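PDB 4FMV: glucuronoarabinoxylan endo-1,4-beta-xylanase, which probably hydrolyses internal beta-1,4 linkages in plant cell-wall xylan, acting through a family 30 (beta/alpha)8-barrel catalytic domain of a longer, modular protein. Local coordinates for residues 204-215 against 248-259. Sequence-based numbering, arbitrary orientation.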
loop_
_atom_site.group_PDB
_atom_site.type_symbol
_atom_site.label_atom_id
_atom_site.label_comp_id
_atom_site.label_asym_id
_atom_site.label_seq_id
_atom_site.Cartn_x
_atom_site.Cartn_y
_atom_site.Cartn_z
ATOM N N CYS A 204 0.407 7.736 -2.730
ATOM C CA CYS A 204 1.685 8.392 -2.500
ATOM C C CYS A 204 2.771 7.341 -2.292
ATOM O O CYS A 204 2.480 6.211 -1.891
ATOM C CB CYS A 204 1.609 9.273 -1.254
ATOM S SG CYS A 204 1.342 8.358 0.296
ATOM N N HIS A 205 4.021 7.722 -2.548
ATOM C CA HIS A 205 5.158 6.866 -2.227
ATOM C C HIS A 205 5.999 7.514 -1.133
ATOM O O HIS A 205 5.953 8.724 -0.922
ATOM C CB HIS A 205 6.031 6.603 -3.463
ATOM C CG HIS A 205 5.292 5.970 -4.598
ATOM N ND1 HIS A 205 5.873 5.745 -5.830
ATOM C CD2 HIS A 205 4.020 5.523 -4.695
ATOM C CE1 HIS A 205 4.993 5.173 -6.628
ATOM N NE2 HIS A 205 3.853 5.032 -5.964
ATOM N N PHE A 206 6.713 6.646 -0.427
ATOM C CA PHE A 206 7.574 6.908 0.739
ATOM C C PHE A 206 9.087 7.125 0.538
ATOM O O PHE A 206 9.871 6.800 1.446
ATOM C CB PHE A 206 7.257 6.042 1.963
ATOM C CG PHE A 206 6.034 6.488 2.739
ATOM C CD1 PHE A 206 5.251 7.565 2.308
ATOM C CD2 PHE A 206 5.680 5.829 3.923
ATOM C CE1 PHE A 206 4.120 7.976 3.035
ATOM C CE2 PHE A 206 4.548 6.231 4.666
ATOM C CZ PHE A 206 3.769 7.307 4.216
ATOM N N TYR A 207 9.553 7.445 -0.664
ATOM C CA TYR A 207 10.986 7.452 -0.789
ATOM C C TYR A 207 11.478 8.817 -0.332
ATOM O O TYR A 207 11.500 9.787 -1.090
ATOM C CB TYR A 207 11.316 7.289 -2.281
ATOM C CG TYR A 207 10.904 5.929 -2.807
ATOM C CD1 TYR A 207 11.562 4.779 -2.374
ATOM C CD2 TYR A 207 9.860 5.791 -3.700
ATOM C CE1 TYR A 207 11.194 3.537 -2.822
ATOM C CE2 TYR A 207 9.477 4.534 -4.146
ATOM C CZ TYR A 207 10.149 3.421 -3.708
ATOM O OH TYR A 207 9.789 2.171 -4.152
ATOM N N GLY A 208 12.027 8.820 0.887
ATOM C CA GLY A 208 12.498 10.024 1.555
ATOM C C GLY A 208 11.485 10.833 2.365
ATOM O O GLY A 208 11.794 11.942 2.803
ATOM N N THR A 209 10.288 10.298 2.586
ATOM C CA THR A 209 9.249 11.020 3.342
ATOM C C THR A 209 9.502 10.930 4.843
ATOM O O THR A 209 9.521 9.830 5.392
ATOM C CB THR A 209 7.846 10.400 3.072
ATOM O OG1 THR A 209 7.621 10.309 1.661
ATOM C CG2 THR A 209 6.722 11.238 3.727
ATOM N N SER A 210 9.668 12.073 5.518
ATOM C CA SER A 210 9.860 12.062 6.963
ATOM C C SER A 210 8.535 11.749 7.655
ATOM O O SER A 210 7.461 11.949 7.078
ATOM C CB SER A 210 10.433 13.397 7.461
ATOM O OG SER A 210 9.566 14.468 7.144
ATOM N N VAL A 211 8.608 11.250 8.885
ATOM C CA VAL A 211 7.405 10.882 9.634
ATOM C C VAL A 211 6.366 12.025 9.714
ATOM O O VAL A 211 5.176 11.806 9.455
ATOM C CB VAL A 211 7.776 10.343 11.023
ATOM C CG1 VAL A 211 6.535 9.906 11.798
ATOM C CG2 VAL A 211 8.753 9.169 10.854
ATOM N N ASN A 212 6.801 13.243 10.048
ATOM C CA ASN A 212 5.849 14.335 10.142
ATOM C C ASN A 212 5.157 14.610 8.800
ATOM O O ASN A 212 4.016 15.113 8.763
ATOM C CB ASN A 212 6.514 15.615 10.676
ATOM C CG ASN A 212 7.583 16.153 9.737
ATOM O OD1 ASN A 212 8.678 15.603 9.647
ATOM N ND2 ASN A 212 7.268 17.237 9.045
ATOM N N ASN A 213 5.834 14.280 7.704
ATOM C CA ASN A 213 5.273 14.530 6.371
ATOM C C ASN A 213 4.353 13.419 5.908
ATOM O O ASN A 213 3.817 13.467 4.805
ATOM C CB ASN A 213 6.367 14.857 5.335
ATOM C CG ASN A 213 6.875 16.302 5.487
ATOM O OD1 ASN A 213 6.089 17.174 5.812
ATOM N ND2 ASN A 213 8.181 16.532 5.313
ATOM N N MET A 214 4.162 12.422 6.766
ATOM C CA MET A 214 3.188 11.367 6.506
ATOM C C MET A 214 1.767 11.822 6.833
ATOM O O MET A 214 0.797 11.266 6.309
ATOM C CB MET A 214 3.530 10.101 7.293
ATOM C CG MET A 214 4.850 9.452 6.882
ATOM S SD MET A 214 5.245 7.947 7.821
ATOM C CE MET A 214 6.941 7.645 7.267
ATOM N N ALA A 215 1.637 12.803 7.725
ATOM C CA ALA A 215 0.335 13.392 8.041
ATOM C C ALA A 215 -0.030 14.390 6.941
ATOM O O ALA A 215 0.839 15.079 6.399
ATOM C CB ALA A 215 0.382 14.104 9.419
ATOM N N LYS A 248 8.756 -0.220 11.481
ATOM C CA LYS A 248 8.429 1.099 12.011
ATOM C C LYS A 248 7.696 1.993 10.999
ATOM O O LYS A 248 6.759 2.686 11.354
ATOM C CB LYS A 248 9.681 1.787 12.539
ATOM C CG LYS A 248 9.496 3.305 12.773
ATOM C CD LYS A 248 9.266 3.672 14.212
ATOM C CE LYS A 248 9.822 5.083 14.507
ATOM N NZ LYS A 248 9.340 6.170 13.584
ATOM N N GLU A 249 8.124 1.998 9.743
ATOM C CA GLU A 249 7.440 2.812 8.738
ATOM C C GLU A 249 5.979 2.404 8.495
ATOM O O GLU A 249 5.096 3.259 8.315
ATOM C CB GLU A 249 8.197 2.787 7.415
ATOM C CG GLU A 249 7.566 3.696 6.373
ATOM C CD GLU A 249 8.448 3.816 5.161
ATOM O OE1 GLU A 249 9.500 4.480 5.242
ATOM O OE2 GLU A 249 8.102 3.230 4.137
ATOM N N ILE A 250 5.697 1.108 8.494
ATOM C CA ILE A 250 4.301 0.713 8.331
ATOM C C ILE A 250 3.479 1.206 9.520
ATOM O O ILE A 250 2.378 1.727 9.353
ATOM C CB ILE A 250 4.128 -0.812 8.133
ATOM C CG1 ILE A 250 4.942 -1.283 6.922
ATOM C CG2 ILE A 250 2.656 -1.146 7.936
ATOM C CD1 ILE A 250 5.048 -2.835 6.792
ATOM N N HIS A 251 4.031 1.061 10.719
ATOM C CA HIS A 251 3.417 1.634 11.917
ATOM C C HIS A 251 3.146 3.122 11.723
ATOM O O HIS A 251 2.038 3.598 11.993
ATOM C CB HIS A 251 4.327 1.401 13.133
ATOM C CG HIS A 251 3.993 2.256 14.316
ATOM N ND1 HIS A 251 3.255 1.791 15.384
ATOM C CD2 HIS A 251 4.304 3.543 14.601
ATOM C CE1 HIS A 251 3.126 2.758 16.278
ATOM N NE2 HIS A 251 3.751 3.831 15.830
ATOM N N ASP A 252 4.144 3.859 11.238
ATOM C CA ASP A 252 4.017 5.315 11.081
ATOM C C ASP A 252 2.955 5.661 10.023
ATOM O O ASP A 252 2.201 6.615 10.172
ATOM C CB ASP A 252 5.371 5.948 10.714
ATOM C CG ASP A 252 6.350 6.035 11.909
ATOM O OD1 ASP A 252 5.896 6.204 13.053
ATOM O OD2 ASP A 252 7.586 5.945 11.704
ATOM N N SER A 253 2.885 4.871 8.957
ATOM C CA SER A 253 1.874 5.088 7.917
ATOM C C SER A 253 0.462 4.895 8.477
ATOM O O SER A 253 -0.465 5.577 8.057
ATOM C CB SER A 253 2.080 4.133 6.728
ATOM O OG SER A 253 1.637 2.824 7.046
ATOM N N MET A 254 0.312 3.954 9.410
ATOM C CA MET A 254 -0.966 3.683 10.058
ATOM C C MET A 254 -1.309 4.727 11.112
ATOM O O MET A 254 -2.439 5.201 11.173
ATOM C CB MET A 254 -0.949 2.291 10.720
ATOM C CG MET A 254 -0.921 1.123 9.730
ATOM S SD MET A 254 -2.445 0.963 8.772
ATOM C CE MET A 254 -1.954 1.389 7.109
ATOM N N VAL A 255 -0.326 5.069 11.944
ATOM C CA VAL A 255 -0.558 5.879 13.141
ATOM C C VAL A 255 -0.466 7.394 12.866
ATOM O O VAL A 255 -1.415 8.144 13.105
ATOM C CB VAL A 255 0.338 5.417 14.333
ATOM C CG1 VAL A 255 0.281 6.433 15.505
ATOM C CG2 VAL A 255 -0.082 4.011 14.804
ATOM N N THR A 256 0.695 7.853 12.418
ATOM C CA THR A 256 0.824 9.238 11.963
ATOM C C THR A 256 0.104 9.523 10.631
ATOM O O THR A 256 -0.555 10.554 10.482
ATOM C CB THR A 256 2.296 9.640 11.868
ATOM O OG1 THR A 256 2.870 9.485 13.164
ATOM C CG2 THR A 256 2.438 11.119 11.471
ATOM N N GLY A 257 0.214 8.609 9.670
ATOM C CA GLY A 257 -0.367 8.844 8.361
ATOM C C GLY A 257 -1.868 8.612 8.283
ATOM O O GLY A 257 -2.543 9.165 7.405
ATOM N N ASN A 258 -2.402 7.811 9.204
ATOM C CA ASN A 258 -3.817 7.403 9.153
ATOM C C ASN A 258 -4.198 6.796 7.801
ATOM O O ASN A 258 -5.338 6.878 7.343
ATOM C CB ASN A 258 -4.767 8.546 9.526
ATOM C CG ASN A 258 -4.732 8.863 11.009
ATOM O OD1 ASN A 258 -5.411 8.224 11.814
ATOM N ND2 ASN A 258 -3.927 9.846 11.381
ATOM N N MET A 259 -3.239 6.137 7.182
ATOM C CA MET A 259 -3.461 5.631 5.838
ATOM C C MET A 259 -4.319 4.390 5.832
ATOM O O MET A 259 -4.347 3.635 6.817
ATOM C CB MET A 259 -2.126 5.414 5.143
ATOM C CG MET A 259 -1.394 6.755 5.051
ATOM S SD MET A 259 -0.071 6.734 3.879
ATOM C CE MET A 259 0.254 8.503 3.777
#
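Phe206 and Met214 reach across from the 204-215 segment and meet the helix at Glu249, Asp252 and Ser253. The thioether of Met214 lies on the helix surface, SD 3.5 Å from Asp252 CB. Its chain is extended beyond CG (chi2 -180°, chi3 -171°), which carries the terminal CE on to the CG methylene of Glu249. The Phe206 ring packs beside the Glu249 side chain, the two running past each other in opposite senses: Glu249 OE2 sits in the ring plane at the edge, 3.6 Å from CD2, with the carboxylate plane turned 86° from the ring. Ser253 CB approaches CE2 obliquely. Met259 and Phe206 reach toward each other from opposite directions in an oblique Met-aromatic contact, with SD 5.0 Å from the ring centroid; Met259 CE touches both Phe206 CZ and Cys204 SG, the latter at 3.6 Å.

Val211 lays its two methyls against the Asp252 carboxylate, CG2 3.5 Å from OD2, while Thr256 CG2 packs on the Val211 carbonyl. At Gly257, just before Asn258 turns to positive phi, the backbones close in: Gly257 CA makes a CA-H...O contact of 3.4 Å with Met214 O.

Both carboxylates have basic partners. Lys248 NZ, beside Val211 CG2, donates to the syn lone pair of Asp252 OD2 (2.6 Å), a hydrogen bond within a salt bridge, and buried Glu249 pairs with Lys233 through OE1 and with the Tyr262 hydroxyl through OE2. Lys233 NZ also hydrogen-bonds Phe206 O, linking the backbone of Phe206 to the Glu249 carboxylate.

In the (beta/alpha)8 barrel this joins the loop leaving strand 201-205 to the end of helix 240-255. Phe206 and Met259 also rest on Met230 of strand 227-232, which lies between strands 201-205 and 261-266 in the barrel wall.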